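Local coordinates for SPbeta prophage-derived aminoglycoside N(3')-acetyltransferase-like protein YokD (Bacillus subtilis, PDB 2NYG), which binds coenzyme A and is probably an N-acetyltransferase of the aminoglycoside-modifying family, which may contribute to antibiotic resistance, at residues S17-L22 and I57-E62; V35-S40 and G113-L118; E117-Y122 and S134-G139. All blocks are in the same frame, centred on the assembly; numbering follows the deposited sequence.

Contact 1 (S17-L22 and I57-E62); sequences SITEDL and IDVVTE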
loop_
_atom_site.group_PDB
_atom_site.type_symbol
_atom_site.label_atom_id
_atom_site.label_comp_id
_atom_site.label_asym_id
_atom_site.label_seq_id
_atom_site.Cartn_x
_atom_site.Cartn_y
_atom_site.Cartn_z
ATOM N N SER A 17 -7.568 -15.261 16.097
ATOM C CA SER A 17 -8.705 -14.747 16.838
ATOM C C SER A 17 -9.654 -14.044 15.887
ATOM O O SER A 17 -10.854 -13.999 16.134
ATOM C CB SER A 17 -8.257 -13.790 17.947
ATOM O OG SER A 17 -8.020 -12.498 17.438
ATOM N N ILE A 18 -9.109 -13.485 14.811
ATOM C CA ILE A 18 -9.932 -12.813 13.819
ATOM C C ILE A 18 -10.585 -13.903 12.983
ATOM O O ILE A 18 -11.724 -13.764 12.558
ATOM C CB ILE A 18 -9.096 -11.858 12.906
ATOM C CG1 ILE A 18 -8.713 -10.603 13.682
ATOM C CG2 ILE A 18 -9.881 -11.451 11.684
ATOM C CD1 ILE A 18 -7.918 -9.589 12.861
ATOM N N THR A 19 -9.864 -14.993 12.754
ATOM C CA THR A 19 -10.406 -16.100 11.988
ATOM C C THR A 19 -11.601 -16.636 12.753
ATOM O O THR A 19 -12.651 -16.922 12.178
ATOM C CB THR A 19 -9.393 -17.241 11.813
ATOM O OG1 THR A 19 -8.373 -16.837 10.903
ATOM C CG2 THR A 19 -10.049 -18.443 11.228
ATOM N N GLU A 20 -11.445 -16.761 14.061
ATOM C CA GLU A 20 -12.513 -17.278 14.885
ATOM C C GLU A 20 -13.725 -16.365 14.796
ATOM O O GLU A 20 -14.811 -16.820 14.484
ATOM C CB GLU A 20 -12.033 -17.433 16.346
ATOM N N ASP A 21 -13.534 -15.075 15.053
ATOM C CA ASP A 21 -14.631 -14.114 15.006
ATOM C C ASP A 21 -15.329 -14.118 13.674
ATOM O O ASP A 21 -16.541 -14.028 13.609
ATOM C CB ASP A 21 -14.143 -12.696 15.276
ATOM C CG ASP A 21 -13.433 -12.566 16.597
ATOM O OD1 ASP A 21 -13.878 -13.170 17.591
ATOM O OD2 ASP A 21 -12.425 -11.841 16.650
ATOM N N LEU A 22 -14.573 -14.212 12.595
ATOM C CA LEU A 22 -15.192 -14.219 11.285
ATOM C C LEU A 22 -16.142 -15.401 11.140
ATOM O O LEU A 22 -17.235 -15.250 10.588
ATOM C CB LEU A 22 -14.127 -14.258 10.192
ATOM C CG LEU A 22 -13.352 -12.953 9.998
ATOM C CD1 LEU A 22 -12.225 -13.185 9.011
ATOM C CD2 LEU A 22 -14.278 -11.864 9.506
ATOM N N ILE A 57 -8.744 -15.179 4.137
ATOM C CA ILE A 57 -8.422 -16.283 3.244
ATOM C C ILE A 57 -8.605 -17.634 3.946
ATOM O O ILE A 57 -9.123 -18.592 3.367
ATOM C CB ILE A 57 -6.983 -16.114 2.699
ATOM C CG1 ILE A 57 -6.982 -14.991 1.666
ATOM C CG2 ILE A 57 -6.485 -17.393 2.098
ATOM C CD1 ILE A 57 -5.685 -14.740 0.990
ATOM N N ASP A 58 -8.209 -17.689 5.210
ATOM C CA ASP A 58 -8.330 -18.906 5.989
ATOM C C ASP A 58 -9.771 -19.336 6.116
ATOM O O ASP A 58 -10.090 -20.526 6.067
ATOM C CB ASP A 58 -7.754 -18.693 7.383
ATOM C CG ASP A 58 -6.265 -18.874 7.420
ATOM O OD1 ASP A 58 -5.647 -18.847 6.327
ATOM O OD2 ASP A 58 -5.723 -19.040 8.538
ATOM N N VAL A 59 -10.649 -18.356 6.275
ATOM C CA VAL A 59 -12.047 -18.658 6.441
ATOM C C VAL A 59 -12.691 -19.013 5.121
ATOM O O VAL A 59 -13.232 -20.109 4.965
ATOM C CB VAL A 59 -12.773 -17.476 7.093
ATOM C CG1 VAL A 59 -14.249 -17.793 7.261
ATOM C CG2 VAL A 59 -12.142 -17.177 8.441
ATOM N N VAL A 60 -12.601 -18.100 4.160
ATOM C CA VAL A 60 -13.228 -18.302 2.860
ATOM C C VAL A 60 -12.616 -19.417 2.009
ATOM O O VAL A 60 -13.210 -19.855 1.026
ATOM C CB VAL A 60 -13.253 -16.972 2.071
ATOM C CG1 VAL A 60 -12.268 -17.003 0.912
ATOM C CG2 VAL A 60 -14.650 -16.708 1.586
ATOM N N THR A 61 -11.430 -19.870 2.395
ATOM C CA THR A 61 -10.731 -20.948 1.693
ATOM C C THR A 61 -10.499 -20.697 0.207
ATOM O O THR A 61 -11.066 -19.785 -0.382
ATOM C CB THR A 61 -11.478 -22.303 1.845
ATOM O OG1 THR A 61 -10.559 -23.372 1.649
ATOM C CG2 THR A 61 -12.531 -22.455 0.791
ATOM N N GLU A 62 -9.652 -21.522 -0.391
ATOM C CA GLU A 62 -9.321 -21.419 -1.810
ATOM C C GLU A 62 -10.527 -21.726 -2.718
ATOM O O GLU A 62 -10.451 -21.599 -3.941
ATOM C CB GLU A 62 -8.169 -22.378 -2.111
ATOM C CG GLU A 62 -7.653 -22.335 -3.540
ATOM C CD GLU A 62 -6.429 -23.230 -3.748
ATOM O OE1 GLU A 62 -5.384 -22.972 -3.104
ATOM O OE2 GLU A 62 -6.520 -24.187 -4.555
#

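Contact 2 (V35-S40 and G113-L118); sequences VHSSLS and GQIVEL. With COA (coenzyme A), chain G.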
loop_
_atom_site.group_PDB
_atom_site.type_symbol
_atom_site.label_atom_id
_atom_site.label_comp_id
_atom_site.label_asym_id
_atom_site.label_seq_id
_atom_site.Cartn_x
_atom_site.Cartn_y
_atom_site.Cartn_z
ATOM N N VAL A 35 -15.871 -7.146 0.653
ATOM C CA VAL A 35 -15.467 -6.568 1.935
ATOM C C VAL A 35 -15.166 -5.069 1.949
ATOM O O VAL A 35 -14.510 -4.534 1.056
ATOM C CB VAL A 35 -14.201 -7.285 2.492
ATOM C CG1 VAL A 35 -13.951 -6.880 3.934
ATOM C CG2 VAL A 35 -14.365 -8.781 2.401
ATOM N N HIS A 36 -15.635 -4.414 3.003
ATOM C CA HIS A 36 -15.427 -2.997 3.235
ATOM C C HIS A 36 -14.905 -2.959 4.665
ATOM O O HIS A 36 -15.628 -3.235 5.620
ATOM C CB HIS A 36 -16.747 -2.280 3.099
ATOM C CG HIS A 36 -17.417 -2.522 1.786
ATOM N ND1 HIS A 36 -16.970 -1.959 0.611
ATOM C CD2 HIS A 36 -18.486 -3.283 1.458
ATOM C CE1 HIS A 36 -17.734 -2.364 -0.383
ATOM N NE2 HIS A 36 -18.661 -3.167 0.103
ATOM N N SER A 37 -13.637 -2.616 4.811
ATOM C CA SER A 37 -13.016 -2.639 6.124
ATOM C C SER A 37 -12.482 -1.348 6.708
ATOM O O SER A 37 -12.463 -0.307 6.066
ATOM C CB SER A 37 -11.882 -3.665 6.099
ATOM O OG SER A 37 -11.114 -3.540 4.910
ATOM N N SER A 38 -12.052 -1.462 7.955
ATOM C CA SER A 38 -11.443 -0.396 8.734
ATOM C C SER A 38 -10.449 -1.135 9.618
ATOM O O SER A 38 -10.825 -1.734 10.634
ATOM C CB SER A 38 -12.466 0.310 9.623
ATOM O OG SER A 38 -11.830 0.967 10.715
ATOM N N LEU A 39 -9.181 -1.114 9.231
ATOM C CA LEU A 39 -8.181 -1.809 10.016
ATOM C C LEU A 39 -8.150 -1.359 11.477
ATOM O O LEU A 39 -8.027 -2.195 12.361
ATOM C CB LEU A 39 -6.793 -1.653 9.382
ATOM C CG LEU A 39 -5.622 -2.200 10.219
ATOM C CD1 LEU A 39 -5.930 -3.614 10.673
ATOM C CD2 LEU A 39 -4.328 -2.158 9.412
ATOM N N SER A 40 -8.278 -0.060 11.736
ATOM C CA SER A 40 -8.236 0.437 13.110
ATOM C C SER A 40 -9.419 0.064 14.010
ATOM O O SER A 40 -9.253 -0.138 15.208
ATOM C CB SER A 40 -8.050 1.959 13.115
ATOM O OG SER A 40 -9.074 2.618 12.394
ATOM N N GLY A 113 -9.191 2.284 2.564
ATOM C CA GLY A 113 -8.590 1.566 3.671
ATOM C C GLY A 113 -7.224 0.970 3.403
ATOM O O GLY A 113 -6.861 0.716 2.260
ATOM N N GLN A 114 -6.468 0.748 4.472
ATOM C CA GLN A 114 -5.141 0.177 4.374
ATOM C C GLN A 114 -5.184 -1.266 3.898
ATOM O O GLN A 114 -4.379 -1.673 3.059
ATOM C CB GLN A 114 -4.440 0.269 5.729
ATOM C CG GLN A 114 -3.981 1.684 6.043
ATOM C CD GLN A 114 -3.137 1.787 7.291
ATOM O OE1 GLN A 114 -2.690 0.778 7.850
ATOM N NE2 GLN A 114 -2.903 3.028 7.729
ATOM N N ILE A 115 -6.118 -2.042 4.437
ATOM C CA ILE A 115 -6.257 -3.439 4.056
ATOM C C ILE A 115 -6.416 -3.614 2.548
ATOM O O ILE A 115 -5.779 -4.477 1.947
ATOM C CB ILE A 115 -7.438 -4.074 4.778
ATOM C CG1 ILE A 115 -7.066 -4.306 6.237
ATOM C CG2 ILE A 115 -7.819 -5.380 4.121
ATOM C CD1 ILE A 115 -8.252 -4.517 7.164
ATOM N N VAL A 116 -7.260 -2.796 1.933
ATOM C CA VAL A 116 -7.464 -2.885 0.494
ATOM C C VAL A 116 -6.203 -2.501 -0.258
ATOM O O VAL A 116 -5.888 -3.085 -1.289
ATOM C CB VAL A 116 -8.605 -1.961 0.022
ATOM C CG1 VAL A 116 -8.596 -1.843 -1.495
ATOM C CG2 VAL A 116 -9.939 -2.514 0.488
ATOM N N GLU A 117 -5.476 -1.517 0.258
ATOM C CA GLU A 117 -4.267 -1.065 -0.412
ATOM C C GLU A 117 -3.208 -2.162 -0.432
ATOM O O GLU A 117 -2.472 -2.317 -1.405
ATOM C CB GLU A 117 -3.723 0.207 0.256
ATOM C CG GLU A 117 -2.443 0.739 -0.387
ATOM C CD GLU A 117 -2.619 1.159 -1.840
ATOM O OE1 GLU A 117 -3.569 0.704 -2.506
ATOM O OE2 GLU A 117 -1.781 1.938 -2.328
ATOM N N LEU A 118 -3.139 -2.923 0.649
ATOM C CA LEU A 118 -2.190 -4.009 0.731
ATOM C C LEU A 118 -2.735 -5.231 -0.009
ATOM O O LEU A 118 -1.991 -5.964 -0.654
ATOM C CB LEU A 118 -1.941 -4.379 2.182
ATOM C CG LEU A 118 -0.955 -5.533 2.273
ATOM C CD1 LEU A 118 0.402 -5.087 1.730
ATOM C CD2 LEU A 118 -0.848 -5.992 3.695
HETATM N N1A COA G . -4.348 -2.840 14.358
HETATM C C2A COA G . -5.354 -1.867 14.317
HETATM N N3A COA G . -5.105 -0.676 13.666
HETATM C C4A COA G . -3.886 -0.443 13.067
HETATM C C5A COA G . -2.850 -1.395 13.077
HETATM C C6A COA G . -3.087 -2.610 13.742
HETATM N N6A COA G . -2.149 -3.547 13.792
HETATM N N7A COA G . -1.780 -0.877 12.405
HETATM C C8A COA G . -2.128 0.371 11.974
HETATM N N9A COA G . -3.449 0.635 12.394
HETATM C C1B COA G . -4.289 1.841 12.201
HETATM C C2B COA G . -3.568 3.165 11.814
HETATM O O2B COA G . -2.810 3.768 12.884
HETATM C C3B COA G . -4.724 4.033 11.352
HETATM O O3B COA G . -5.219 4.640 12.585
HETATM P P3B COA G . -5.503 6.234 12.805
HETATM O O7A COA G . -5.221 7.014 11.497
HETATM O O8A COA G . -4.547 6.784 13.837
HETATM O O9A COA G . -6.926 6.402 13.274
HETATM C C4B COA G . -5.728 3.033 10.716
HETATM O O4B COA G . -5.379 1.743 11.267
HETATM C C5B COA G . -5.660 2.948 9.154
HETATM O O5B COA G . -6.666 1.969 8.755
HETATM P P1A COA G . -7.673 2.300 7.575
HETATM O O1A COA G . -8.632 1.175 7.359
HETATM O O2A COA G . -6.896 2.616 6.289
HETATM O O3A COA G . -8.339 3.604 8.082
HETATM P P2A COA G . -9.486 3.720 9.198
HETATM O O4A COA G . -8.966 4.570 10.301
HETATM O O5A COA G . -9.939 2.373 9.756
HETATM O O6A COA G . -10.640 4.404 8.275
HETATM C CBP COA G . -12.131 3.792 6.317
HETATM C CCP COA G . -11.782 3.661 7.830
HETATM C CDP COA G . -11.580 5.119 5.740
HETATM C CEP COA G . -11.528 2.553 5.618
HETATM C CAP COA G . -13.685 3.937 6.184
HETATM O OAP COA G . -14.230 3.960 7.524
HETATM C C9P COA G . -14.394 2.812 5.389
HETATM O O9P COA G . -15.323 2.103 6.088
HETATM N N8P COA G . -14.156 2.468 4.096
HETATM C C7P COA G . -14.752 1.258 3.487
HETATM C C6P COA G . -13.839 0.373 2.626
#

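Contact 3 (E117-Y122 and S134-G139); sequences ELFRSY and SFVAWG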
loop_
_atom_site.group_PDB
_atom_site.type_symbol
_atom_site.label_atom_id
_atom_site.label_comp_id
_atom_site.label_asym_id
_atom_site.label_seq_id
_atom_site.Cartn_x
_atom_site.Cartn_y
_atom_site.Cartn_z
ATOM N N GLU A 117 -5.476 -1.517 0.258
ATOM C CA GLU A 117 -4.267 -1.065 -0.412
ATOM C C GLU A 117 -3.208 -2.162 -0.432
ATOM O O GLU A 117 -2.472 -2.317 -1.405
ATOM C CB GLU A 117 -3.723 0.207 0.256
ATOM C CG GLU A 117 -2.443 0.739 -0.387
ATOM C CD GLU A 117 -2.619 1.159 -1.840
ATOM O OE1 GLU A 117 -3.569 0.704 -2.506
ATOM O OE2 GLU A 117 -1.781 1.938 -2.328
ATOM N N LEU A 118 -3.139 -2.923 0.649
ATOM C CA LEU A 118 -2.190 -4.009 0.731
ATOM C C LEU A 118 -2.735 -5.231 -0.009
ATOM O O LEU A 118 -1.991 -5.964 -0.654
ATOM C CB LEU A 118 -1.941 -4.379 2.182
ATOM C CG LEU A 118 -0.955 -5.533 2.273
ATOM C CD1 LEU A 118 0.402 -5.087 1.730
ATOM C CD2 LEU A 118 -0.848 -5.992 3.695
ATOM N N PHE A 119 -4.042 -5.438 0.084
ATOM C CA PHE A 119 -4.672 -6.578 -0.550
ATOM C C PHE A 119 -4.528 -6.575 -2.064
ATOM O O PHE A 119 -4.499 -7.635 -2.696
ATOM C CB PHE A 119 -6.153 -6.630 -0.176
ATOM C CG PHE A 119 -6.852 -7.850 -0.680
ATOM C CD1 PHE A 119 -6.501 -9.113 -0.200
ATOM C CD2 PHE A 119 -7.825 -7.749 -1.667
ATOM C CE1 PHE A 119 -7.104 -10.248 -0.698
ATOM C CE2 PHE A 119 -8.433 -8.881 -2.170
ATOM C CZ PHE A 119 -8.069 -10.133 -1.683
ATOM N N ARG A 120 -4.435 -5.382 -2.647
ATOM C CA ARG A 120 -4.322 -5.256 -4.096
ATOM C C ARG A 120 -3.010 -5.773 -4.652
ATOM O O ARG A 120 -2.945 -6.172 -5.802
ATOM C CB ARG A 120 -4.527 -3.805 -4.543
ATOM C CG ARG A 120 -3.488 -2.816 -4.014
ATOM C CD ARG A 120 -3.623 -1.461 -4.696
ATOM N NE ARG A 120 -2.555 -1.217 -5.665
ATOM C CZ ARG A 120 -1.526 -0.401 -5.450
ATOM N NH1 ARG A 120 -1.425 0.252 -4.302
ATOM N NH2 ARG A 120 -0.597 -0.233 -6.380
ATOM N N SER A 121 -1.958 -5.762 -3.856
ATOM C CA SER A 121 -0.692 -6.260 -4.358
ATOM C C SER A 121 -0.260 -7.462 -3.533
ATOM O O SER A 121 0.926 -7.663 -3.261
ATOM C CB SER A 121 0.368 -5.167 -4.314
ATOM O OG SER A 121 0.696 -4.851 -2.978
ATOM N N TYR A 122 -1.250 -8.253 -3.128
ATOM C CA TYR A 122 -1.026 -9.467 -2.348
ATOM C C TYR A 122 -0.923 -10.619 -3.355
ATOM O O TYR A 122 -1.602 -10.619 -4.383
ATOM C CB TYR A 122 -2.197 -9.710 -1.396
ATOM C CG TYR A 122 -1.921 -10.721 -0.311
ATOM C CD1 TYR A 122 -1.138 -10.390 0.794
ATOM C CD2 TYR A 122 -2.468 -12.005 -0.368
ATOM C CE1 TYR A 122 -0.914 -11.311 1.828
ATOM C CE2 TYR A 122 -2.247 -12.933 0.659
ATOM C CZ TYR A 122 -1.471 -12.576 1.755
ATOM O OH TYR A 122 -1.265 -13.464 2.781
ATOM N N SER A 134 -12.325 0.371 -9.897
ATOM C CA SER A 134 -11.800 -0.975 -10.036
ATOM C C SER A 134 -12.077 -1.769 -8.776
ATOM O O SER A 134 -12.371 -1.211 -7.722
ATOM C CB SER A 134 -10.288 -0.944 -10.288
ATOM O OG SER A 134 -9.645 -0.021 -9.424
ATOM N N PHE A 135 -12.006 -3.086 -8.917
ATOM C CA PHE A 135 -12.181 -4.007 -7.814
ATOM C C PHE A 135 -10.969 -4.924 -7.847
ATOM O O PHE A 135 -10.228 -4.968 -8.827
ATOM C CB PHE A 135 -13.454 -4.831 -7.992
ATOM C CG PHE A 135 -14.707 -4.065 -7.733
ATOM C CD1 PHE A 135 -15.299 -4.076 -6.473
ATOM C CD2 PHE A 135 -15.313 -3.340 -8.753
ATOM C CE1 PHE A 135 -16.485 -3.377 -6.236
ATOM C CE2 PHE A 135 -16.490 -2.638 -8.532
ATOM C CZ PHE A 135 -17.081 -2.658 -7.270
ATOM N N VAL A 136 -10.765 -5.640 -6.757
ATOM C CA VAL A 136 -9.674 -6.582 -6.646
ATOM C C VAL A 136 -10.301 -7.831 -6.074
ATOM O O VAL A 136 -11.192 -7.752 -5.226
ATOM C CB VAL A 136 -8.603 -6.075 -5.694
ATOM C CG1 VAL A 136 -7.769 -5.019 -6.363
ATOM C CG2 VAL A 136 -9.255 -5.506 -4.475
ATOM N N ALA A 137 -9.859 -8.986 -6.546
ATOM C CA ALA A 137 -10.405 -10.233 -6.047
ATOM C C ALA A 137 -9.352 -11.320 -5.961
ATOM O O ALA A 137 -8.357 -11.314 -6.685
ATOM C CB ALA A 137 -11.566 -10.688 -6.923
ATOM N N TRP A 138 -9.599 -12.244 -5.041
ATOM C CA TRP A 138 -8.750 -13.392 -4.763
ATOM C C TRP A 138 -9.713 -14.563 -4.642
ATOM O O TRP A 138 -10.777 -14.424 -4.033
ATOM C CB TRP A 138 -8.043 -13.203 -3.417
ATOM C CG TRP A 138 -7.201 -14.373 -2.970
ATOM C CD1 TRP A 138 -5.860 -14.519 -3.140
ATOM C CD2 TRP A 138 -7.647 -15.550 -2.276
ATOM N NE1 TRP A 138 -5.439 -15.704 -2.596
ATOM C CE2 TRP A 138 -6.516 -16.357 -2.058
ATOM C CE3 TRP A 138 -8.891 -15.996 -1.819
ATOM C CZ2 TRP A 138 -6.585 -17.586 -1.401
ATOM C CZ3 TRP A 138 -8.962 -17.225 -1.160
ATOM C CH2 TRP A 138 -7.813 -18.002 -0.957
ATOM N N GLY A 139 -9.362 -15.709 -5.211
ATOM C CA GLY A 139 -10.249 -16.847 -5.076
ATOM C C GLY A 139 -10.761 -17.521 -6.331
ATOM O O GLY A 139 -10.468 -17.121 -7.453
#

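Contact 1 (S17-L22 and I57-E62)
Val-59 sets CG1 anti to its backbone N (chi1 180°), which turns CG2 out toward helix 15-25. On that helix Thr-19 OG1 lies beside the backbone N (chi1 -72°), which leaves the methyl CG2 on the branch opposite that nitrogen. The two methyls meet, Thr-19 CG2 lying 3.7 Å from Val-59 CG2. The two side chains run past one another head to tail. The same valine methyl also touches Leu-22. It lies 3.9 Å from Leu-22 CB and 4.0 Å from Leu-22 CD1. One branch of Val-59 therefore fits against two residues that are three positions apart on the facing helix.

Beside this, Thr-19 OG1 only approaches Asp-58, at 4.0 Å from Asp-58 CB, and the two side chains stand roughly perpendicular. No hydrogen bond joins the segments. Thr-19 OG1 is bonded instead to Lys-15 O, in its own helix.

Helix 48-60 stops just after Val-60, where Thr-61 turns the chain with a positive phi. Around the contact, Ile-18 packs on Val-52 and Ala-55, and Leu-22 on Val-242 of strand 238-242. Val-59 also rests on Leu-27. This is packing of aliphatic groups between two helices, in which helix 15-25, which precedes strand 32-37, lies against the C-terminal end of helix 48-60 in an alpha/beta fold.

Contact 2 (V35-S40 and G113-L118)
This contact forms part of the coenzyme A pocket. The chain leaving strand 32-37 and the start of helix 114-119 meet around the diphosphate. Leu-39 N donates to coenzyme A O1A at 3.0 Å, with an N-H...O angle of 150°. From the other segment Gln-114 N donates to O2A, more bent at 131°. Both oxygens belong to one phosphate, so the two segments grip it together. Gln-114 N lies in the first turn of the helix, after Gly-113 at the N-cap. The helix end would probably favour the negative charge there. The second phosphate is held by serines. Ser-38 OG donates to O5A, and Ser-40 OG lies within hydrogen-bonding distance of the same phosphate.

Between the two segments themselves there is van der Waals packing and no hydrogen bond. Leu-39 CB is 3.9 Å from Ile-115 CD1. Ser-37 OG is 3.7 Å from Ile-115 CB. In Leu-39 a chi1 of 173° extends the side chain away from the backbone N, and CG reaches the adenine at 3.8 Å from C4A. Its CD2 meets Gln-114 OE1 at 3.7 Å. The extended Gln-114 chain runs along coenzyme A C5B.

Strand 32-37 lies between strands 65-69 and 170-174. Ile-115 also packs on Met-68 of strand 65-69 and on Val-52 of helix 48-60. One turn on, Leu-118 rests on helix 48-60 and on Arg-120 of the second subunit.

Contact 3 (E117-Y122 and S134-G139)
Apolar packing between Phe-119 and the strand residues Val-136 and Trp-138 carries this contact. In Phe-119 a chi1 of -174° swings CG away from the backbone N and sends the ring toward the strand. Val-136 CG2 comes to the ring edge, near its plane, 3.9 Å from Phe-119 CD2. Trp-138 CB approaches the far end of the ring obliquely, at 3.5 Å from Phe-119 CZ. The other methyl of Val-136, CG1, lies 3.9 Å from Arg-120 CB. Within its own chain Phe-119 also packs on Ile-66, Met-68 and Ile-53.

Polar contacts stay within 117-122 or go outside. No hydrogen bond crosses between the two segments. Arg-120 turns its end away from the strand toward Glu-117 OE2, but the place of its NH1 is doubtful. Glu-117 OE1 is bonded to Thr-108 OG1, and Tyr-122 OH to Gln-54 NE2.

In the backbone, a type I turn runs from Phe-119 to Tyr-122.

Across the dimer, the Tyr-122 ring meets that of Tyr-105 of the second subunit. Val-136 and Trp-138 point from the same face of the strand, so the end of helix 114-119 packs on one face of the mixed sheet, as in alpha/beta folds.

Contacts 2 and 3 lie near the centre of the chain, contact 1 about 20 Å from it. Contact 2 is buried. Contact 3 is partly buried beside the dimer partner. Contact 1 is also partly buried, with Leu-22 and Val-59 inside and Asp-58 exposed. Contacts 2 and 3 share Glu-117 and Leu-118. They use the two ends of helix 114-119 against the same mixed sheet, at strands 32-37 and 135-139. Helix 48-60 ties in contact 1: Ile-57 packs on Trp-138 and Tyr-122 of contact 3. None has a hydrogen bond between its segments. In contact 2 a ligand joins the halves through backbone N-H groups. Contact 1 relies on aliphatic groups, contact 3 on an aromatic ring.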